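PDB 3IV6: putative Zn-dependent Alcohol Dehydrogenase from Rhodobacter sphaeroides, which binds S-adenosylmethionine in a Rossmann-like alpha/beta fold and, despite its name, is probably a methyltransferase-like protein whose reaction is not established. Local coordinates for residues R234-A242 and T251-R259. Residues are numbered along the deposited sequence; the frame is centred on the assembly and turned at random.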
ATOM      1  N   ARG A 234      -8.729  20.099   1.595  1.00 55.49           N
ATOM      2  CA  ARG A 234     -10.138  20.102   1.218  1.00 50.85           C
ATOM      3  C   ARG A 234     -11.057  19.727   2.379  1.00 49.70           C
ATOM      4  O   ARG A 234     -12.038  19.020   2.202  1.00 50.53           O
ATOM      5  CB  ARG A 234     -10.386  19.268  -0.055  1.00 48.73           C
ATOM      6  CG  ARG A 234      -9.458  19.670  -1.239  1.00 66.69           C
ATOM      7  CD  ARG A 234     -10.040  19.410  -2.649  1.00 88.24           C
ATOM      8  NE  ARG A 234      -9.640  18.129  -3.261  1.00 94.88           N
ATOM      9  CZ  ARG A 234      -8.779  17.992  -4.279  1.00 93.47           C
ATOM     10  NH1 ARG A 234      -8.186  19.053  -4.822  1.00 96.79           N
ATOM     11  NH2 ARG A 234      -8.507  16.780  -4.763  1.00 71.76           N
ATOM     12  N   GLY A 235     -10.757  20.244   3.566  1.00 49.07           N
ATOM     13  CA  GLY A 235     -11.549  19.923   4.737  1.00 43.50           C
ATOM     14  C   GLY A 235     -10.648  19.261   5.744  1.00 52.04           C
ATOM     15  O   GLY A 235      -9.626  18.692   5.375  1.00 53.03           O
ATOM     16  N   TYR A 236     -10.994  19.333   7.018  1.00 51.68           N
ATOM     17  CA  TYR A 236     -10.069  18.832   8.016  1.00 49.75           C
ATOM     18  C   TYR A 236     -10.306  17.376   8.384  1.00 47.66           C
ATOM     19  O   TYR A 236     -11.454  16.918   8.543  1.00 49.00           O
ATOM     20  CB  TYR A 236     -10.071  19.734   9.239  1.00 58.24           C
ATOM     21  CG  TYR A 236      -9.360  21.059   9.013  1.00 62.70           C
ATOM     22  CD1 TYR A 236      -7.983  21.103   8.809  1.00 64.99           C
ATOM     23  CD2 TYR A 236     -10.059  22.265   9.013  1.00 60.41           C
ATOM     24  CE1 TYR A 236      -7.319  22.308   8.599  1.00 68.57           C
ATOM     25  CE2 TYR A 236      -9.409  23.470   8.808  1.00 64.32           C
ATOM     26  CZ  TYR A 236      -8.032  23.490   8.599  1.00 77.41           C
ATOM     27  OH  TYR A 236      -7.354  24.687   8.394  1.00 79.79           O
ATOM     28  N   VAL A 237      -9.190  16.664   8.518  1.00 40.52           N
ATOM     29  CA  VAL A 237      -9.148  15.219   8.733  1.00 30.94           C
ATOM     30  C   VAL A 237      -9.135  14.843  10.203  1.00 31.83           C
ATOM     31  O   VAL A 237      -8.581  15.553  11.034  1.00 33.32           O
ATOM     32  CB  VAL A 237      -7.875  14.681   8.077  1.00 34.46           C
ATOM     33  CG1 VAL A 237      -7.533  13.289   8.553  1.00 26.44           C
ATOM     34  CG2 VAL A 237      -7.982  14.781   6.556  1.00 33.49           C
ATOM     35  N   THR A 238      -9.729  13.705  10.528  1.00 34.11           N
ATOM     36  CA  THR A 238      -9.908  13.308  11.916  1.00 32.52           C
ATOM     37  C   THR A 238      -9.377  11.898  12.105  1.00 36.44           C
ATOM     38  O   THR A 238      -9.846  10.968  11.477  1.00 40.18           O
ATOM     39  CB  THR A 238     -11.404  13.294  12.261  1.00 39.31           C
ATOM     40  OG1 THR A 238     -11.954  14.607  12.064  1.00 45.47           O
ATOM     41  CG2 THR A 238     -11.656  12.786  13.681  1.00 31.56           C
ATOM     42  N   LEU A 239      -8.411  11.705  12.982  1.00 35.46           N
ATOM     43  CA  LEU A 239      -7.994  10.337  13.230  1.00 34.35           C
ATOM     44  C   LEU A 239      -8.866   9.696  14.333  1.00 39.92           C
ATOM     45  O   LEU A 239      -8.710   9.989  15.527  1.00 40.58           O
ATOM     46  CB  LEU A 239      -6.506  10.269  13.549  1.00 26.98           C
ATOM     47  CG  LEU A 239      -6.013   8.857  13.869  1.00 30.48           C
ATOM     48  CD1 LEU A 239      -6.202   7.854  12.732  1.00 27.94           C
ATOM     49  CD2 LEU A 239      -4.565   8.852  14.357  1.00 29.25           C
ATOM     50  N   GLU A 240      -9.786   8.837  13.910  1.00 33.36           N
ATOM     51  CA  GLU A 240     -10.728   8.189  14.801  1.00 31.63           C
ATOM     52  C   GLU A 240     -10.095   7.115  15.642  1.00 37.03           C
ATOM     53  O   GLU A 240     -10.454   6.929  16.806  1.00 44.23           O
ATOM     54  CB  GLU A 240     -11.849   7.569  13.995  1.00 35.87           C
ATOM     55  CG  GLU A 240     -12.626   8.634  13.212  1.00 43.24           C
ATOM     56  CD  GLU A 240     -13.593   8.094  12.203  1.00 35.83           C
ATOM     57  OE1 GLU A 240     -14.001   6.934  12.287  1.00 42.13           O
ATOM     58  OE2 GLU A 240     -13.954   8.850  11.310  1.00 44.33           O
ATOM     59  N   LYS A 241      -9.153   6.384  15.073  1.00 35.86           N
ATOM     60  CA  LYS A 241      -8.417   5.418  15.880  1.00 35.21           C
ATOM     61  C   LYS A 241      -7.201   4.859  15.199  1.00 32.87           C
ATOM     62  O   LYS A 241      -6.968   5.100  14.014  1.00 36.61           O
ATOM     63  CB  LYS A 241      -9.312   4.309  16.475  1.00 39.78           C
ATOM     64  CG  LYS A 241      -9.946   3.345  15.509  1.00 38.32           C
ATOM     65  CD  LYS A 241     -10.697   2.267  16.267  1.00 34.08           C
ATOM     66  CE  LYS A 241     -11.391   1.287  15.344  1.00 43.42           C
ATOM     67  NZ  LYS A 241     -11.825   0.036  16.064  1.00 55.31           N
ATOM     68  N   ALA A 242      -6.427   4.114  15.970  1.00 33.96           N
ATOM     69  CA  ALA A 242      -5.150   3.608  15.512  1.00 33.56           C
ATOM     70  C   ALA A 242      -4.843   2.364  16.309  1.00 30.40           C
ATOM     71  O   ALA A 242      -4.623   2.441  17.494  1.00 37.12           O
ATOM     72  CB  ALA A 242      -4.091   4.644  15.728  1.00 28.29           C
ATOM     73  N   THR A 251       2.800  -3.159  12.860  1.00 31.38           N
ATOM     74  CA  THR A 251       1.954  -2.550  11.841  1.00 28.66           C
ATOM     75  C   THR A 251       0.713  -1.915  12.461  1.00 28.80           C
ATOM     76  O   THR A 251      -0.135  -2.608  13.022  1.00 30.91           O
ATOM     77  CB  THR A 251       1.517  -3.578  10.782  1.00 33.08           C
ATOM     78  OG1 THR A 251       2.604  -3.833   9.882  1.00 31.95           O
ATOM     79  CG2 THR A 251       0.324  -3.058   9.993  1.00 27.39           C
HETATM   80  N   MSE A 252       0.616  -0.593  12.357  1.00 25.48           N
HETATM   81  CA  MSE A 252      -0.512   0.138  12.921  1.00 25.33           C
HETATM   82  C   MSE A 252      -1.590   0.383  11.871  1.00 27.67           C
HETATM   83  O   MSE A 252      -1.300   0.831  10.762  1.00 26.30           O
HETATM   84  CB  MSE A 252      -0.044   1.468  13.514  1.00 26.11           C
HETATM   85  CG  MSE A 252      -1.129   2.233  14.255  1.00 34.33           C
HETATM   86 SE   MSE A 252      -0.994   2.043  16.192  0.63 45.08          SE
HETATM   87  CE  MSE A 252       0.860   2.602  16.422  1.00 30.33           C
ATOM     88  N   LEU A 253      -2.835   0.086  12.229  1.00 29.82           N
ATOM     89  CA  LEU A 253      -3.972   0.380  11.364  1.00 24.43           C
ATOM     90  C   LEU A 253      -4.663   1.674  11.781  1.00 23.30           C
ATOM     91  O   LEU A 253      -4.970   1.874  12.955  1.00 26.18           O
ATOM     92  CB  LEU A 253      -4.972  -0.779  11.382  1.00 26.16           C
ATOM     93  CG  LEU A 253      -6.326  -0.515  10.721  1.00 24.68           C
ATOM     94  CD1 LEU A 253      -6.141  -0.009   9.299  1.00 22.44           C
ATOM     95  CD2 LEU A 253      -7.186  -1.770  10.740  1.00 18.10           C
ATOM     96  N   TYR A 254      -4.903   2.549  10.810  1.00 24.14           N
ATOM     97  CA  TYR A 254      -5.384   3.905  11.097  1.00 28.31           C
ATOM     98  C   TYR A 254      -6.697   4.104  10.429  1.00 28.28           C
ATOM     99  O   TYR A 254      -6.792   3.909   9.213  1.00 29.50           O
ATOM    100  CB  TYR A 254      -4.458   4.983  10.517  1.00 24.02           C
ATOM    101  CG  TYR A 254      -3.099   4.948  11.098  1.00 23.43           C
ATOM    102  CD1 TYR A 254      -2.730   5.850  12.093  1.00 23.56           C
ATOM    103  CD2 TYR A 254      -2.179   3.991  10.685  1.00 22.54           C
ATOM    104  CE1 TYR A 254      -1.469   5.823  12.653  1.00 24.92           C
ATOM    105  CE2 TYR A 254      -0.888   3.944  11.246  1.00 26.67           C
ATOM    106  CZ  TYR A 254      -0.544   4.869  12.241  1.00 30.62           C
ATOM    107  OH  TYR A 254       0.694   4.851  12.835  1.00 31.14           O
ATOM    108  N   GLN A 255      -7.684   4.531  11.216  1.00 29.34           N
ATOM    109  CA  GLN A 255      -9.031   4.796  10.725  1.00 25.82           C
ATOM    110  C   GLN A 255      -9.251   6.294  10.806  1.00 25.92           C
ATOM    111  O   GLN A 255      -9.100   6.906  11.863  1.00 28.06           O
ATOM    112  CB  GLN A 255     -10.059   4.021  11.552  1.00 22.88           C
ATOM    113  CG  GLN A 255     -11.506   4.435  11.316  1.00 23.62           C
ATOM    114  CD  GLN A 255     -12.481   3.509  12.013  1.00 27.48           C
ATOM    115  OE1 GLN A 255     -12.307   2.294  11.997  1.00 27.55           O
ATOM    116  NE2 GLN A 255     -13.512   4.078  12.640  1.00 30.19           N
ATOM    117  N   PHE A 256      -9.566   6.895   9.672  1.00 22.82           N
ATOM    118  CA  PHE A 256      -9.712   8.345   9.596  1.00 22.01           C
ATOM    119  C   PHE A 256     -10.768   8.791   8.581  1.00 26.80           C
ATOM    120  O   PHE A 256     -11.236   8.023   7.729  1.00 27.43           O
ATOM    121  CB  PHE A 256      -8.359   9.039   9.328  1.00 23.43           C
ATOM    122  CG  PHE A 256      -7.667   8.638   8.018  1.00 25.69           C
ATOM    123  CD1 PHE A 256      -7.761   9.451   6.880  1.00 28.70           C
ATOM    124  CD2 PHE A 256      -6.903   7.473   7.911  1.00 27.02           C
ATOM    125  CE1 PHE A 256      -7.104   9.123   5.665  1.00 21.89           C
ATOM    126  CE2 PHE A 256      -6.262   7.145   6.693  1.00 22.18           C
ATOM    127  CZ  PHE A 256      -6.358   7.978   5.592  1.00 20.75           C
ATOM    128  N   SER A 257     -11.126  10.056   8.661  1.00 29.71           N
ATOM    129  CA  SER A 257     -12.214  10.563   7.849  1.00 34.05           C
ATOM    130  C   SER A 257     -12.120  12.072   7.853  1.00 32.96           C
ATOM    131  O   SER A 257     -11.311  12.616   8.612  1.00 33.65           O
ATOM    132  CB  SER A 257     -13.524  10.147   8.481  1.00 31.77           C
ATOM    133  OG  SER A 257     -13.524  10.641   9.791  1.00 33.05           O
ATOM    134  N   ARG A 258     -12.895  12.736   6.991  1.00 27.56           N
ATOM    135  CA  ARG A 258     -13.043  14.171   7.090  1.00 38.57           C
ATOM    136  C   ARG A 258     -14.503  14.471   6.878  1.00 45.17           C
ATOM    137  O   ARG A 258     -15.069  14.073   5.866  1.00 51.07           O
ATOM    138  CB  ARG A 258     -12.152  14.940   6.097  1.00 34.25           C
ATOM    139  CG  ARG A 258     -12.479  14.710   4.655  1.00 39.41           C
ATOM    140  CD  ARG A 258     -12.393  15.988   3.879  1.00 42.02           C
ATOM    141  NE  ARG A 258     -11.463  15.894   2.747  1.00 44.46           N
ATOM    142  CZ  ARG A 258     -11.750  15.342   1.563  1.00 41.75           C
ATOM    143  NH1 ARG A 258     -10.821  15.341   0.605  1.00 39.92           N
ATOM    144  NH2 ARG A 258     -12.948  14.786   1.334  1.00 38.64           N
ATOM    145  N   ARG A 259     -15.126  15.153   7.832  1.00 47.71           N
ATOM    146  CA  ARG A 259     -16.537  15.504   7.676  1.00 63.88           C
ATOM    147  C   ARG A 259     -16.762  16.929   8.143  1.00 66.99           C
ATOM    148  O   ARG A 259     -15.908  17.482   8.833  1.00 69.19           O
ATOM    149  CB  ARG A 259     -17.438  14.524   8.451  1.00 63.16           C
ATOM    150  CG  ARG A 259     -17.122  13.028   8.246  1.00 49.64           C
ATOM    151  CD  ARG A 259     -18.030  12.118   9.096  1.00 55.88           C
ATOM    152  NE  ARG A 259     -17.893  10.698   8.758  1.00 55.90           N
ATOM    153  CZ  ARG A 259     -17.263   9.786   9.504  1.00 57.80           C
ATOM    154  NH1 ARG A 259     -16.705  10.140  10.652  1.00 60.54           N
ATOM    155  NH2 ARG A 259     -17.186   8.516   9.106  1.00 53.76           N
TER
HETATM  156  O   HOH W   1      -8.911  17.532   3.002  1.00 37.25           O
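Leu239 CD1 meets the Tyr254 ring at its edge, near the ring plane, and Ala242 CB approaches that ring obliquely, 4.1 Å from Tyr254 CD1. The Phe256 ring is met obliquely by Val237 CG1, while Leu136 of helix 125-139 packs against both side chains. The Arg258 guanidinium has the carbonyl O of Arg234 over one face and that of Gly235 at its edge; a water in its plane accepts from Arg258 NE and Arg234 N and donates to Gly235 O.

On the other side of the hairpin, Glu240 leans over strand 251-258, between Gln255 and Ser257. Its OE1 takes a nearly straight bond from Gln255 NE2 (2.9 Å, 169°), though carboxylate and amide planes stand 85° apart. With CG anti to its backbone N (chi1 168°), Gln255 carries its amide out to this carboxylate, where Lys241 CE touches Gln255 OE1. A leucine in place of Gln255 would probably leave Glu240 OE1 without its N-H donor and the carboxylate freer to turn. Ser257 OG sits against Glu240 OE2 at a separation too short to be trusted; OE2 also forms a salt bridge with Arg259 NH1 (3.1 Å), its hydrogen bond weak, and Arg259 NE bonds Ser141 O.

Glu240 and Lys241 both face Gln255, a classic beta bulge: Gln255 O takes both their N-H groups, that of Glu240 weakly, and Gln255 N returns a bond to Lys241 O. The hairpin supplies strands 6 and 7 of the 3-2-1-4-5-7-6 order, hallmark of class I SAM-dependent methyltransferases, with a largely apolar face turned to helices 125-139 and 219-226 and a polar one on which a carboxylate, probably ionised, gathers amide and guanidinium.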